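Local coordinates for protein ethylbenzene dehydrogenase alpha-subunit (Aromatoleum aromaticum, PDB 2IVF) that is the molybdenum-containing alpha-subunit of an oxidoreductase of the molybdopterin family, holding two pterin guanosine dinucleotide cofactors and an iron-sulfur cluster, at residues F251-N256 and S442-S447; V279-D284 and V296-G301. All blocks are in the same frame, centred on the assembly; numbering follows the deposited sequence.

Contact 1 of 2, residues F251-N256 and S442-S447; sequences FMTCSN and SYIGFS. With MGD (2-amino-5,6-dimercapto-7-methyl-3,7,8a,9-tetrahydro-8-oxa-1,3,9,10-tetraaza-anthracen-4-one guanosine dinucleotide), chain M.
Two neighbouring strands of a parallel four-stranded sheet in the molybdopterin oxidoreductase fold, 249-253 and 440-444, lie side by side here, and the loops at their C-terminal ends grip the diphosphate of MGD: a worked example of a nucleotide site built where parallel strands stop. Tyr443 N bonds Phe251 O at 2.7 Å, and Phe251 is also bonded through its backbone to Cys441. Thr253 then bonds both ways, from its N to Tyr443 O (2.9 Å, nearly straight at 173°) and from its O to Gly445 N. On one face of the sheet the sulfur of Met252 rests 3.7 Å from Tyr443 CB, the two side chains crossing obliquely, while Tyr443 offers the edge of its ring, at CD1, to Ser255 CB. Trp257 meets that ring edge-to-face. On the other face Thr253 CG2 packs on Ile444 CG1. OG1 of Thr253, anti to the backbone N (chi1 -178°), stands above and to one side of the guanine amino N2, 3.2 Å away.

Past the strands, Cys254 O receives a weak bond from Ser447 N, and Cys254 SG sits over the guanine face, 3.4 Å from MGD C2. Gly445 CA packs closely against Cys254 O and Ser255 CB. The phosphate at PA is held by one amide from each loop, Asn256 N to O1A and Phe446 N to O2A, both at 2.9 Å. Ser447 OG, which also bonds Arg967, lies 2.7 Å from MGD O2B and 3.1 Å from the ribose oxygen O4'.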
ATOM      1  N   PHE A 251     -16.224 -14.705  -1.360  1.00 24.49           N
ATOM      2  CA  PHE A 251     -16.685 -13.394  -1.823  1.00 23.91           C
ATOM      3  C   PHE A 251     -15.894 -12.251  -1.206  1.00 25.78           C
ATOM      4  O   PHE A 251     -15.987 -12.005   0.008  1.00 25.42           O
ATOM      5  CB  PHE A 251     -18.171 -13.175  -1.452  1.00 25.20           C
ATOM      6  CG  PHE A 251     -19.114 -13.995  -2.230  1.00 23.93           C
ATOM      7  CD1 PHE A 251     -19.508 -13.614  -3.507  1.00 19.78           C
ATOM      8  CD2 PHE A 251     -19.661 -15.136  -1.681  1.00 23.88           C
ATOM      9  CE1 PHE A 251     -20.387 -14.385  -4.239  1.00 22.92           C
ATOM     10  CE2 PHE A 251     -20.563 -15.886  -2.393  1.00 23.71           C
ATOM     11  CZ  PHE A 251     -20.910 -15.534  -3.686  1.00 24.23           C
ATOM     12  N   MET A 252     -15.122 -11.540  -2.037  1.00 23.82           N
ATOM     13  CA  MET A 252     -14.443 -10.311  -1.633  1.00 23.46           C
ATOM     14  C   MET A 252     -15.342  -9.186  -2.060  1.00 24.03           C
ATOM     15  O   MET A 252     -15.566  -9.029  -3.259  1.00 24.13           O
ATOM     16  CB  MET A 252     -13.096 -10.192  -2.344  1.00 23.26           C
ATOM     17  CG  MET A 252     -12.128 -11.271  -1.913  1.00 23.19           C
ATOM     18  SD  MET A 252     -11.514 -10.841  -0.266  1.00 29.06           S
ATOM     19  CE  MET A 252     -11.255 -12.436   0.451  1.00 29.88           C
ATOM     20  N   THR A 253     -15.867  -8.406  -1.107  1.00 22.88           N
ATOM     21  CA  THR A 253     -16.872  -7.411  -1.448  1.00 23.19           C
ATOM     22  C   THR A 253     -16.608  -6.152  -0.648  1.00 24.30           C
ATOM     23  O   THR A 253     -16.101  -6.230   0.470  1.00 24.76           O
ATOM     24  CB  THR A 253     -18.284  -7.932  -1.176  1.00 24.15           C
ATOM     25  OG1 THR A 253     -19.197  -6.922  -1.580  1.00 22.15           O
ATOM     26  CG2 THR A 253     -18.524  -8.331   0.290  1.00 20.85           C
ATOM     27  N   CYS A 254     -16.893  -4.995  -1.231  1.00 23.62           N
ATOM     28  CA  CYS A 254     -16.625  -3.732  -0.552  1.00 22.91           C
ATOM     29  C   CYS A 254     -15.218  -3.733   0.018  1.00 23.86           C
ATOM     30  O   CYS A 254     -15.005  -3.187   1.062  1.00 22.46           O
ATOM     31  CB  CYS A 254     -17.651  -3.480   0.548  1.00 23.50           C
ATOM     32  SG  CYS A 254     -19.196  -3.027  -0.177  1.00 25.96           S
ATOM     33  N   SER A 255     -14.259  -4.335  -0.690  1.00 22.12           N
ATOM     34  CA  SER A 255     -12.931  -4.533  -0.134  1.00 22.61           C
ATOM     35  C   SER A 255     -11.938  -4.650  -1.308  1.00 22.65           C
ATOM     36  O   SER A 255     -12.359  -4.790  -2.458  1.00 21.01           O
ATOM     37  CB  SER A 255     -12.931  -5.775   0.763  1.00 24.38           C
ATOM     38  OG  SER A 255     -13.024  -6.964  -0.012  1.00 23.47           O
ATOM     39  N   ASN A 256     -10.645  -4.551  -1.018  1.00 21.68           N
ATOM     40  CA  ASN A 256      -9.625  -4.498  -2.061  1.00 21.63           C
ATOM     41  C   ASN A 256      -8.299  -4.997  -1.486  1.00 21.93           C
ATOM     42  O   ASN A 256      -7.337  -4.237  -1.330  1.00 22.32           O
ATOM     43  CB  ASN A 256      -9.500  -3.079  -2.579  1.00 21.25           C
ATOM     44  CG  ASN A 256      -8.525  -2.960  -3.707  1.00 21.43           C
ATOM     45  OD1 ASN A 256      -8.237  -3.919  -4.400  1.00 22.65           O
ATOM     46  ND2 ASN A 256      -7.983  -1.780  -3.865  1.00 23.87           N
ATOM     47  N   SER A 442     -16.821 -14.830   3.159  1.00 25.41           N
ATOM     48  CA  SER A 442     -16.744 -13.528   2.580  1.00 25.26           C
ATOM     49  C   SER A 442     -15.714 -12.670   3.307  1.00 24.94           C
ATOM     50  O   SER A 442     -15.366 -12.891   4.494  1.00 24.26           O
ATOM     51  CB  SER A 442     -18.136 -12.840   2.658  1.00 25.65           C
ATOM     52  OG  SER A 442     -19.136 -13.626   2.057  1.00 28.84           O
ATOM     53  N   TYR A 443     -15.222 -11.676   2.600  1.00 23.41           N
ATOM     54  CA  TYR A 443     -14.625 -10.523   3.287  1.00 23.41           C
ATOM     55  C   TYR A 443     -15.340  -9.297   2.814  1.00 23.04           C
ATOM     56  O   TYR A 443     -15.151  -8.852   1.691  1.00 23.21           O
ATOM     57  CB  TYR A 443     -13.125 -10.376   3.026  1.00 22.75           C
ATOM     58  CG  TYR A 443     -12.476  -9.387   3.993  1.00 23.23           C
ATOM     59  CD1 TYR A 443     -12.410  -8.008   3.693  1.00 21.13           C
ATOM     60  CD2 TYR A 443     -12.018  -9.812   5.218  1.00 23.10           C
ATOM     61  CE1 TYR A 443     -11.849  -7.129   4.597  1.00 22.50           C
ATOM     62  CE2 TYR A 443     -11.426  -8.942   6.099  1.00 22.04           C
ATOM     63  CZ  TYR A 443     -11.351  -7.606   5.785  1.00 19.78           C
ATOM     64  OH  TYR A 443     -10.842  -6.702   6.714  1.00 23.95           O
ATOM     65  N   ILE A 444     -16.171  -8.777   3.706  1.00 22.68           N
ATOM     66  CA  ILE A 444     -16.772  -7.494   3.570  1.00 22.95           C
ATOM     67  C   ILE A 444     -15.819  -6.462   4.138  1.00 23.26           C
ATOM     68  O   ILE A 444     -15.529  -6.459   5.337  1.00 24.76           O
ATOM     69  CB  ILE A 444     -18.067  -7.383   4.413  1.00 22.40           C
ATOM     70  CG1 ILE A 444     -19.007  -8.556   4.118  1.00 22.94           C
ATOM     71  CG2 ILE A 444     -18.772  -6.054   4.087  1.00 23.16           C
ATOM     72  CD1 ILE A 444     -20.253  -8.561   4.988  1.00 22.91           C
ATOM     73  N   GLY A 445     -15.367  -5.565   3.274  1.00 23.65           N
ATOM     74  CA  GLY A 445     -14.474  -4.515   3.664  1.00 22.21           C
ATOM     75  C   GLY A 445     -15.213  -3.307   4.144  1.00 22.71           C
ATOM     76  O   GLY A 445     -16.439  -3.251   4.198  1.00 22.71           O
ATOM     77  N   PHE A 446     -14.445  -2.298   4.426  1.00 22.93           N
ATOM     78  CA  PHE A 446     -14.996  -1.154   5.128  1.00 23.00           C
ATOM     79  C   PHE A 446     -15.540  -0.087   4.208  1.00 23.17           C
ATOM     80  O   PHE A 446     -16.061   0.943   4.681  1.00 23.78           O
ATOM     81  CB  PHE A 446     -13.992  -0.639   6.151  1.00 23.47           C
ATOM     82  CG  PHE A 446     -13.810  -1.551   7.334  1.00 24.81           C
ATOM     83  CD1 PHE A 446     -14.840  -1.745   8.257  1.00 27.62           C
ATOM     84  CD2 PHE A 446     -12.617  -2.219   7.530  1.00 27.02           C
ATOM     85  CE1 PHE A 446     -14.676  -2.597   9.370  1.00 25.13           C
ATOM     86  CE2 PHE A 446     -12.447  -3.070   8.655  1.00 26.93           C
ATOM     87  CZ  PHE A 446     -13.487  -3.249   9.559  1.00 24.36           C
ATOM     88  N   SER A 447     -15.552  -0.366   2.900  1.00 23.90           N
ATOM     89  CA  SER A 447     -16.393   0.423   2.013  1.00 24.11           C
ATOM     90  C   SER A 447     -17.863   0.179   2.286  1.00 24.31           C
ATOM     91  O   SER A 447     -18.695   0.988   1.891  1.00 24.67           O
ATOM     92  CB  SER A 447     -16.092   0.115   0.552  1.00 23.58           C
ATOM     93  OG  SER A 447     -14.962   0.857   0.105  1.00 24.50           O
TER
HETATM   94  PB  MGD M1986     -11.640  -0.368   0.933  1.00 13.50           P
HETATM   95  O1B MGD M1986     -10.216  -0.055   0.633  1.00 13.53           O
HETATM   96  O2B MGD M1986     -12.505   0.806   1.215  1.00 16.27           O
HETATM   97  O3B MGD M1986     -11.888  -1.397   2.102  1.00 15.54           O
HETATM   98  O3A MGD M1986      -9.687  -1.808   3.318  1.00 13.42           O
HETATM   99  PA  MGD M1986     -10.950  -2.575   2.714  1.00 14.85           P
HETATM  100  O1A MGD M1986     -10.412  -3.483   1.697  1.00 13.45           O
HETATM  101  O2A MGD M1986     -11.750  -3.138   3.786  1.00 13.70           O
HETATM  102  O5' MGD M1986     -12.289  -1.171  -0.301  1.00 15.42           O
HETATM  103  C5' MGD M1986     -12.181  -0.626  -1.624  1.00 10.50           C
HETATM  104  C4' MGD M1986     -13.121  -1.365  -2.572  1.00 12.02           C
HETATM  105  O4' MGD M1986     -14.472  -1.071  -2.244  1.00 14.93           O
HETATM  106  C3' MGD M1986     -12.909  -0.659  -3.890  1.00 12.42           C
HETATM  107  O3' MGD M1986     -11.910  -1.386  -4.595  1.00 13.73           O
HETATM  108  C2' MGD M1986     -14.287  -0.764  -4.557  1.00 15.07           C
HETATM  109  O2' MGD M1986     -14.205  -1.620  -5.712  1.00 17.21           O
HETATM  110  C1' MGD M1986     -15.174  -1.376  -3.460  1.00 14.09           C
HETATM  111  N9  MGD M1986     -16.487  -0.689  -3.459  1.00 13.82           N
HETATM  112  C8  MGD M1986     -16.743   0.625  -3.356  1.00 15.66           C
HETATM  113  N7  MGD M1986     -18.062   0.851  -3.347  1.00 15.10           N
HETATM  114  C5  MGD M1986     -18.651  -0.369  -3.432  1.00 16.12           C
HETATM  115  C6  MGD M1986     -19.953  -0.845  -3.499  1.00 15.83           C
HETATM  116  O6  MGD M1986     -20.969  -0.138  -3.505  1.00 15.84           O
HETATM  117  N1  MGD M1986     -20.131  -2.229  -3.574  1.00 16.39           N
HETATM  118  C2  MGD M1986     -19.089  -3.168  -3.617  1.00 15.83           C
HETATM  119  N2  MGD M1986     -19.368  -4.514  -3.710  1.00 13.58           N
HETATM  120  N3  MGD M1986     -17.841  -2.688  -3.527  1.00 13.40           N
HETATM  121  C4  MGD M1986     -17.625  -1.338  -3.464  1.00 14.16           C
HETATM  122  C10 MGD M1986      -9.829  -0.847   4.298  1.00 14.53           C
HETATM  123  C11 MGD M1986      -8.827  -1.128   5.390  1.00 13.30           C
HETATM  124  O11 MGD M1986      -7.581  -1.127   4.825  1.00 13.50           O
HETATM  125  C12 MGD M1986      -8.910  -0.183   6.599  1.00 15.42           C
HETATM  126  S12 MGD M1986     -10.441   0.473   7.161  1.00 15.44           S
HETATM  127  C13 MGD M1986      -7.762   0.158   7.268  1.00 14.58           C
HETATM  128  S13 MGD M1986      -7.862   1.200   8.645  1.00 14.84           S
HETATM  129  C14 MGD M1986      -6.435  -0.340   6.806  1.00 16.59           C
HETATM  130  N15 MGD M1986      -5.813   0.770   6.029  1.00 14.50           N
HETATM  131  C16 MGD M1986      -4.901   0.514   4.988  1.00 14.22           C
HETATM  132  C17 MGD M1986      -4.198   1.503   4.349  1.00 13.16           C
HETATM  133  O17 MGD M1986      -4.351   2.711   4.647  1.00 15.69           O
HETATM  134  N18 MGD M1986      -3.316   1.124   3.316  1.00 14.02           N
HETATM  135  C19 MGD M1986      -3.119  -0.170   2.948  1.00 12.14           C
HETATM  136  N19 MGD M1986      -2.255  -0.419   1.944  1.00 14.20           N
HETATM  137  N20 MGD M1986      -3.851  -1.105   3.572  1.00 13.91           N
HETATM  138  C21 MGD M1986      -4.687  -0.798   4.577  1.00 12.01           C
HETATM  139  N22 MGD M1986      -5.422  -1.793   5.213  1.00 14.92           N
HETATM  140  C23 MGD M1986      -6.681  -1.543   5.853  1.00 14.40           C

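Contact 2 of 2, residues V279-D284 and V296-G301; sequences VVIAPD and VPVRVG. With MGD (2-amino-5,6-dimercapto-7-methyl-3,7,8a,9-tetrahydro-8-oxa-1,3,9,10-tetraaza-anthracen-4-one guanosine dinucleotide), chain M.
Val279, Ile281 and Val296 form the apolar centre of this contact, at the edge of the parallel sheet where strand 277-281 meets strand 294-296. Val279 CG1 presses on Val296 CG2 at 3.4 Å, a close methyl-methyl contact, whereas Ile281 lies alongside Val296, CG1 against CB. Ile281 CG2, anti to the backbone N, reaches Val298 CG1 at 3.6 Å. Leu427 and Leu431 of helix 425-437 pack against Val296.

The backbones pair around this centre in parallel fashion: Val296 N bonds Val280 O almost straight (172°), and Val296 O accepts Ala282 N. An inverse gamma turn centred on Pro297 then ends the strand pairing, with Val298 O 3.0 Å from Pro283 CA in a CA-H...O contact.

Farther out, Pro283 CB meets Val300 CG2, and Pro283 CD lies over the guanine face opposite Cys254 SG, 3.3 Å from MGD C4. The base is recognised at both ends of its Watson-Crick edge: N2 donates to Ile281 O, and O6 accepts from Gly301 N at 2.8 Å. On the ribose, the O2' hydroxyl donates to Asp284 OD1 at 2.7 Å, and Gln915 NE2 provides a second partner for the same carboxylate oxygen.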
ATOM      1  N   VAL A 279     -14.719 -14.774  -6.003  1.00 21.14           N
ATOM      2  CA  VAL A 279     -15.598 -13.788  -6.539  1.00 22.69           C
ATOM      3  C   VAL A 279     -15.281 -12.416  -5.931  1.00 23.79           C
ATOM      4  O   VAL A 279     -15.191 -12.276  -4.708  1.00 26.61           O
ATOM      5  CB  VAL A 279     -17.041 -14.098  -6.257  1.00 20.41           C
ATOM      6  CG1 VAL A 279     -17.922 -13.027  -6.933  1.00 20.70           C
ATOM      7  CG2 VAL A 279     -17.338 -15.581  -6.693  1.00 20.43           C
ATOM      8  N   VAL A 280     -15.117 -11.413  -6.789  1.00 24.42           N
ATOM      9  CA  VAL A 280     -14.931 -10.029  -6.328  1.00 23.80           C
ATOM     10  C   VAL A 280     -16.177  -9.304  -6.706  1.00 23.55           C
ATOM     11  O   VAL A 280     -16.514  -9.254  -7.889  1.00 23.52           O
ATOM     12  CB  VAL A 280     -13.667  -9.345  -6.933  1.00 24.28           C
ATOM     13  CG1 VAL A 280     -13.640  -7.856  -6.664  1.00 22.84           C
ATOM     14  CG2 VAL A 280     -12.360 -10.011  -6.395  1.00 21.89           C
ATOM     15  N   ILE A 281     -16.893  -8.813  -5.692  1.00 23.07           N
ATOM     16  CA  ILE A 281     -18.066  -7.976  -5.904  1.00 23.81           C
ATOM     17  C   ILE A 281     -17.579  -6.536  -5.722  1.00 24.32           C
ATOM     18  O   ILE A 281     -17.212  -6.112  -4.612  1.00 25.13           O
ATOM     19  CB  ILE A 281     -19.209  -8.279  -4.916  1.00 22.93           C
ATOM     20  CG1 ILE A 281     -19.556  -9.751  -4.920  1.00 23.13           C
ATOM     21  CG2 ILE A 281     -20.438  -7.407  -5.268  1.00 23.07           C
ATOM     22  CD1 ILE A 281     -20.581 -10.137  -3.848  1.00 24.20           C
ATOM     23  N   ALA A 282     -17.530  -5.803  -6.834  1.00 23.43           N
ATOM     24  CA  ALA A 282     -17.008  -4.454  -6.857  1.00 23.78           C
ATOM     25  C   ALA A 282     -17.632  -3.752  -8.057  1.00 23.27           C
ATOM     26  O   ALA A 282     -17.819  -4.377  -9.117  1.00 23.43           O
ATOM     27  CB  ALA A 282     -15.472  -4.443  -6.988  1.00 22.68           C
ATOM     28  N   PRO A 283     -17.838  -2.456  -7.945  1.00 23.48           N
ATOM     29  CA  PRO A 283     -18.349  -1.744  -9.113  1.00 24.25           C
ATOM     30  C   PRO A 283     -17.319  -1.716 -10.229  1.00 24.60           C
ATOM     31  O   PRO A 283     -17.677  -1.947 -11.388  1.00 25.94           O
ATOM     32  CB  PRO A 283     -18.693  -0.355  -8.586  1.00 24.66           C
ATOM     33  CG  PRO A 283     -18.181  -0.292  -7.237  1.00 26.86           C
ATOM     34  CD  PRO A 283     -17.715  -1.611  -6.763  1.00 23.31           C
ATOM     35  N   ASP A 284     -16.065  -1.504  -9.864  1.00 24.40           N
ATOM     36  CA  ASP A 284     -14.944  -1.535 -10.788  1.00 23.99           C
ATOM     37  C   ASP A 284     -14.323  -2.914 -10.796  1.00 23.17           C
ATOM     38  O   ASP A 284     -14.397  -3.672  -9.819  1.00 23.96           O
ATOM     39  CB  ASP A 284     -13.896  -0.474 -10.455  1.00 24.16           C
ATOM     40  CG  ASP A 284     -13.414  -0.527  -8.991  1.00 21.92           C
ATOM     41  OD1 ASP A 284     -14.258  -0.457  -8.099  1.00 26.08           O
ATOM     42  OD2 ASP A 284     -12.200  -0.578  -8.768  1.00 23.99           O
ATOM     43  N   VAL A 296     -18.275  -9.517 -10.054  1.00 23.75           N
ATOM     44  CA  VAL A 296     -19.681  -9.181 -10.005  1.00 22.60           C
ATOM     45  C   VAL A 296     -19.743  -7.648 -10.020  1.00 23.89           C
ATOM     46  O   VAL A 296     -19.411  -7.011  -9.028  1.00 22.32           O
ATOM     47  CB  VAL A 296     -20.354  -9.793  -8.748  1.00 23.00           C
ATOM     48  CG1 VAL A 296     -21.796  -9.275  -8.587  1.00 19.88           C
ATOM     49  CG2 VAL A 296     -20.290 -11.372  -8.745  1.00 18.55           C
ATOM     50  N   PRO A 297     -20.112  -7.051 -11.183  1.00 24.73           N
ATOM     51  CA  PRO A 297     -19.952  -5.632 -11.415  1.00 24.40           C
ATOM     52  C   PRO A 297     -21.139  -4.844 -10.918  1.00 24.46           C
ATOM     53  O   PRO A 297     -21.891  -4.196 -11.674  1.00 24.38           O
ATOM     54  CB  PRO A 297     -19.781  -5.550 -12.926  1.00 25.32           C
ATOM     55  CG  PRO A 297     -20.604  -6.650 -13.434  1.00 25.86           C
ATOM     56  CD  PRO A 297     -20.598  -7.743 -12.398  1.00 25.49           C
ATOM     57  N   VAL A 298     -21.322  -4.880  -9.628  1.00 23.84           N
ATOM     58  CA  VAL A 298     -22.474  -4.104  -9.061  1.00 23.20           C
ATOM     59  C   VAL A 298     -22.430  -2.624  -9.359  1.00 23.65           C
ATOM     60  O   VAL A 298     -21.374  -2.009  -9.330  1.00 23.55           O
ATOM     61  CB  VAL A 298     -22.584  -4.312  -7.543  1.00 23.48           C
ATOM     62  CG1 VAL A 298     -23.037  -5.791  -7.249  1.00 24.64           C
ATOM     63  CG2 VAL A 298     -21.276  -3.925  -6.817  1.00 21.97           C
ATOM     64  N   ARG A 299     -23.592  -2.025  -9.619  1.00 24.60           N
ATOM     65  CA  ARG A 299     -23.681  -0.582  -9.573  1.00 26.24           C
ATOM     66  C   ARG A 299     -23.294  -0.137  -8.155  1.00 25.71           C
ATOM     67  O   ARG A 299     -23.675  -0.791  -7.193  1.00 24.33           O
ATOM     68  CB  ARG A 299     -25.083  -0.112  -9.902  1.00 26.59           C
ATOM     69  CG  ARG A 299     -25.428  -0.299 -11.350  1.00 30.28           C
ATOM     70  CD  ARG A 299     -26.844   0.210 -11.680  1.00 33.05           C
ATOM     71  NE  ARG A 299     -27.229  -0.486 -12.902  1.00 41.50           N
ATOM     72  CZ  ARG A 299     -28.466  -0.773 -13.285  1.00 44.29           C
ATOM     73  NH1 ARG A 299     -29.514  -0.345 -12.573  1.00 46.24           N
ATOM     74  NH2 ARG A 299     -28.644  -1.472 -14.421  1.00 44.64           N
ATOM     75  N   VAL A 300     -22.555   0.966  -8.041  1.00 24.19           N
ATOM     76  CA  VAL A 300     -22.149   1.486  -6.721  1.00 24.16           C
ATOM     77  C   VAL A 300     -23.375   1.511  -5.819  1.00 22.90           C
ATOM     78  O   VAL A 300     -24.372   2.052  -6.202  1.00 22.71           O
ATOM     79  CB  VAL A 300     -21.567   2.891  -6.817  1.00 23.74           C
ATOM     80  CG1 VAL A 300     -21.244   3.389  -5.446  1.00 23.96           C
ATOM     81  CG2 VAL A 300     -20.324   2.895  -7.751  1.00 22.30           C
ATOM     82  N   GLY A 301     -23.288   0.880  -4.639  1.00 23.89           N
ATOM     83  CA  GLY A 301     -24.342   0.907  -3.653  1.00 23.98           C
ATOM     84  C   GLY A 301     -25.522  -0.032  -3.838  1.00 24.00           C
ATOM     85  O   GLY A 301     -26.455   0.003  -3.045  1.00 24.98           O
TER
HETATM   86  PB  MGD M1986     -11.640  -0.368   0.933  1.00 13.50           P
HETATM   87  O1B MGD M1986     -10.216  -0.055   0.633  1.00 13.53           O
HETATM   88  O2B MGD M1986     -12.505   0.806   1.215  1.00 16.27           O
HETATM   89  O3B MGD M1986     -11.888  -1.397   2.102  1.00 15.54           O
HETATM   90  O3A MGD M1986      -9.687  -1.808   3.318  1.00 13.42           O
HETATM   91  PA  MGD M1986     -10.950  -2.575   2.714  1.00 14.85           P
HETATM   92  O1A MGD M1986     -10.412  -3.483   1.697  1.00 13.45           O
HETATM   93  O2A MGD M1986     -11.750  -3.138   3.786  1.00 13.70           O
HETATM   94  O5' MGD M1986     -12.289  -1.171  -0.301  1.00 15.42           O
HETATM   95  C5' MGD M1986     -12.181  -0.626  -1.624  1.00 10.50           C
HETATM   96  C4' MGD M1986     -13.121  -1.365  -2.572  1.00 12.02           C
HETATM   97  O4' MGD M1986     -14.472  -1.071  -2.244  1.00 14.93           O
HETATM   98  C3' MGD M1986     -12.909  -0.659  -3.890  1.00 12.42           C
HETATM   99  O3' MGD M1986     -11.910  -1.386  -4.595  1.00 13.73           O
HETATM  100  C2' MGD M1986     -14.287  -0.764  -4.557  1.00 15.07           C
HETATM  101  O2' MGD M1986     -14.205  -1.620  -5.712  1.00 17.21           O
HETATM  102  C1' MGD M1986     -15.174  -1.376  -3.460  1.00 14.09           C
HETATM  103  N9  MGD M1986     -16.487  -0.689  -3.459  1.00 13.82           N
HETATM  104  C8  MGD M1986     -16.743   0.625  -3.356  1.00 15.66           C
HETATM  105  N7  MGD M1986     -18.062   0.851  -3.347  1.00 15.10           N
HETATM  106  C5  MGD M1986     -18.651  -0.369  -3.432  1.00 16.12           C
HETATM  107  C6  MGD M1986     -19.953  -0.845  -3.499  1.00 15.83           C
HETATM  108  O6  MGD M1986     -20.969  -0.138  -3.505  1.00 15.84           O
HETATM  109  N1  MGD M1986     -20.131  -2.229  -3.574  1.00 16.39           N
HETATM  110  C2  MGD M1986     -19.089  -3.168  -3.617  1.00 15.83           C
HETATM  111  N2  MGD M1986     -19.368  -4.514  -3.710  1.00 13.58           N
HETATM  112  N3  MGD M1986     -17.841  -2.688  -3.527  1.00 13.40           N
HETATM  113  C4  MGD M1986     -17.625  -1.338  -3.464  1.00 14.16           C
HETATM  114  C10 MGD M1986      -9.829  -0.847   4.298  1.00 14.53           C
HETATM  115  C11 MGD M1986      -8.827  -1.128   5.390  1.00 13.30           C
HETATM  116  O11 MGD M1986      -7.581  -1.127   4.825  1.00 13.50           O
HETATM  117  C12 MGD M1986      -8.910  -0.183   6.599  1.00 15.42           C
HETATM  118  S12 MGD M1986     -10.441   0.473   7.161  1.00 15.44           S
HETATM  119  C13 MGD M1986      -7.762   0.158   7.268  1.00 14.58           C
HETATM  120  S13 MGD M1986      -7.862   1.200   8.645  1.00 14.84           S
HETATM  121  C14 MGD M1986      -6.435  -0.340   6.806  1.00 16.59           C
HETATM  122  N15 MGD M1986      -5.813   0.770   6.029  1.00 14.50           N
HETATM  123  C16 MGD M1986      -4.901   0.514   4.988  1.00 14.22           C
HETATM  124  C17 MGD M1986      -4.198   1.503   4.349  1.00 13.16           C
HETATM  125  O17 MGD M1986      -4.351   2.711   4.647  1.00 15.69           O
HETATM  126  N18 MGD M1986      -3.316   1.124   3.316  1.00 14.02           N
HETATM  127  C19 MGD M1986      -3.119  -0.170   2.948  1.00 12.14           C
HETATM  128  N19 MGD M1986      -2.255  -0.419   1.944  1.00 14.20           N
HETATM  129  N20 MGD M1986      -3.851  -1.105   3.572  1.00 13.91           N
HETATM  130  C21 MGD M1986      -4.687  -0.798   4.577  1.00 12.01           C
HETATM  131  N22 MGD M1986      -5.422  -1.793   5.213  1.00 14.92           N
HETATM  132  C23 MGD M1986      -6.681  -1.543   5.853  1.00 14.40           C

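Contacts 1 and 2 sit about 10 Å apart, centre to centre, in one parallel four-stranded sheet whose order is 294-296, 277-281, 249-253, 440-444. Contact 2 joins the first two strands, contact 1 the last two, and the seam between them closes through probable hydrogen bonds linking Met252 with Val279 and Ile281. Along the chain, contact 2 is nested within the long excursion that contact 1 closes between residues 256 and 442. Because all the strands run the same way, their C-terminal loops gather on one side and divide a single MGD between them: contact 1 holds the diphosphate and covers one guanine face, contact 2 covers the other and bonds the base edge and the O2' hydroxyl.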